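Local atomic coordinates of 2-dehydro-3-deoxyphosphogluconate aldolase (Vibrio fischeri, PDB entry 3NZR), a protein that belongs to the KDGP aldolase family, a group of proteins within the TIM-barrel clan. Residues Gly21-Ala27 against Lys58-Thr63. Numbering follows the deposited sequence.
Sequences GSVDNAA and KYSEVT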
# COMPACT_ATOMS: atom_id res chain seq x y z
N GLY A 21 -21.28 -10.56 -19.60
CA GLY A 21 -22.63 -10.65 -19.10
C GLY A 21 -23.03 -12.04 -18.64
O GLY A 21 -24.04 -12.22 -17.97
N SER A 22 -22.27 -13.05 -19.01
CA SER A 22 -22.59 -14.44 -18.62
C SER A 22 -21.39 -15.27 -19.04
O SER A 22 -20.54 -14.80 -19.84
CB SER A 22 -23.82 -14.95 -19.38
OG SER A 22 -23.47 -15.14 -20.75
N VAL A 23 -21.32 -16.46 -18.49
CA VAL A 23 -20.28 -17.40 -18.87
C VAL A 23 -20.27 -17.63 -20.37
O VAL A 23 -19.20 -17.77 -20.96
CB VAL A 23 -20.45 -18.76 -18.12
CG1 VAL A 23 -19.58 -19.88 -18.75
CG2 VAL A 23 -20.03 -18.56 -16.72
N ASP A 24 -21.44 -17.67 -20.99
CA ASP A 24 -21.53 -17.96 -22.44
C ASP A 24 -21.03 -16.75 -23.26
O ASP A 24 -20.33 -16.87 -24.31
CB ASP A 24 -22.98 -18.28 -22.81
CG ASP A 24 -23.14 -18.71 -24.28
OD1 ASP A 24 -22.38 -19.60 -24.74
OD2 ASP A 24 -24.00 -18.12 -24.99
N ASN A 25 -21.36 -15.57 -22.74
CA ASN A 25 -20.88 -14.34 -23.33
C ASN A 25 -19.35 -14.34 -23.29
O ASN A 25 -18.71 -13.94 -24.26
CB ASN A 25 -21.50 -13.16 -22.60
CG ASN A 25 -21.23 -11.81 -23.26
OD1 ASN A 25 -21.05 -10.81 -22.55
ND2 ASN A 25 -21.29 -11.75 -24.57
N ALA A 26 -18.80 -14.72 -22.13
CA ALA A 26 -17.35 -14.81 -21.97
C ALA A 26 -16.65 -15.70 -23.02
O ALA A 26 -15.65 -15.29 -23.61
CB ALA A 26 -16.97 -15.27 -20.60
N ALA A 27 -17.18 -16.89 -23.24
CA ALA A 27 -16.73 -17.78 -24.35
C ALA A 27 -16.71 -17.07 -25.69
O ALA A 27 -15.71 -17.14 -26.43
CB ALA A 27 -17.61 -19.04 -24.42
N LYS A 58 -15.99 -20.64 -13.21
CA LYS A 58 -16.62 -21.01 -14.50
C LYS A 58 -16.21 -20.09 -15.61
O LYS A 58 -16.12 -20.49 -16.77
CB LYS A 58 -18.14 -21.01 -14.40
CG LYS A 58 -18.63 -22.11 -13.56
CD LYS A 58 -20.02 -21.86 -12.99
CE LYS A 58 -20.49 -23.11 -12.22
NZ LYS A 58 -21.43 -22.72 -11.18
N TYR A 59 -16.00 -18.82 -15.31
CA TYR A 59 -15.52 -17.93 -16.36
C TYR A 59 -14.07 -18.29 -16.74
O TYR A 59 -13.66 -18.22 -17.89
CB TYR A 59 -15.59 -16.48 -15.88
CG TYR A 59 -16.98 -15.91 -15.82
CD1 TYR A 59 -17.48 -15.20 -16.88
CD2 TYR A 59 -17.77 -16.05 -14.70
CE1 TYR A 59 -18.74 -14.65 -16.86
CE2 TYR A 59 -19.05 -15.49 -14.66
CZ TYR A 59 -19.52 -14.78 -15.77
OH TYR A 59 -20.80 -14.22 -15.81
N SER A 60 -13.26 -18.64 -15.73
CA SER A 60 -11.88 -19.04 -16.00
C SER A 60 -11.82 -20.28 -16.97
O SER A 60 -10.99 -20.35 -17.86
CB SER A 60 -11.16 -19.31 -14.68
OG SER A 60 -9.90 -19.84 -14.99
N GLU A 61 -12.75 -21.22 -16.81
CA GLU A 61 -12.78 -22.42 -17.66
C GLU A 61 -12.94 -22.14 -19.15
O GLU A 61 -12.35 -22.82 -19.98
CB GLU A 61 -13.90 -23.35 -17.25
CG GLU A 61 -13.76 -23.83 -15.84
CD GLU A 61 -14.64 -25.02 -15.56
OE1 GLU A 61 -15.89 -24.85 -15.51
OE2 GLU A 61 -14.07 -26.13 -15.39
N VAL A 62 -13.77 -21.17 -19.49
CA VAL A 62 -14.07 -20.91 -20.88
C VAL A 62 -13.17 -19.86 -21.48
O VAL A 62 -13.35 -19.48 -22.63
CB VAL A 62 -15.55 -20.52 -21.04
CG1 VAL A 62 -16.46 -21.70 -20.54
CG2 VAL A 62 -15.87 -19.20 -20.32
N THR A 63 -12.21 -19.37 -20.72
CA THR A 63 -11.35 -18.30 -21.18
C THR A 63 -9.88 -18.55 -20.91
O THR A 63 -9.10 -17.62 -20.97
CB THR A 63 -11.67 -16.96 -20.42
OG1 THR A 63 -11.31 -17.12 -19.05
CG2 THR A 63 -13.14 -16.54 -20.54
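Start at Tyr59, near the end of helix 49-61. With chi1 near -74° (m), its ring swings over to the first turn of helix 23-32, and Val23 (chi1 t) sets a methyl squarely on one face: CG2 lies 3.8 Å from the ring centroid, 9° off the normal, a clear CH-pi contact. Ala26 CB meets the ring at its edge, 3.8 Å from Tyr59 CD1. At the far end of the ring Tyr59 OH comes within 3.3 Å of Ser22 CA without hydrogen bonding to this segment. Ser22, with chi1 p, is instead the N-cap of its helix, its OG accepting from Asn25 N at 2.9 Å, while Asn25 OD1 takes Gly21 N at 3.0 Å.

One turn on, Val62 (chi1 m) points at the helix: its CG2 sits 3.7 Å from Val23 O and 4.1 Å from Ala26 CB, its CG1 4.0 Å from Val23 CG1. Thr63 (chi1 p) turns OG1 back to Tyr59 O, 2.8 Å away, and its methyl CG2 rests 4.0 Å from Ala26 CB. Beneath, Val39 and Val41 of strand 37-42 touch Ala26 and Tyr59, so two consecutive helices of the barrel pack together over the strand that links them. Ser22 OG and Thr63 OG1 bond within their own segments, and Asn25 ND2 reaches Thr231 O. With no hydrogen bond between the segments, the fit depends on the shapes of Val23, Ala26, Tyr59 and Val62.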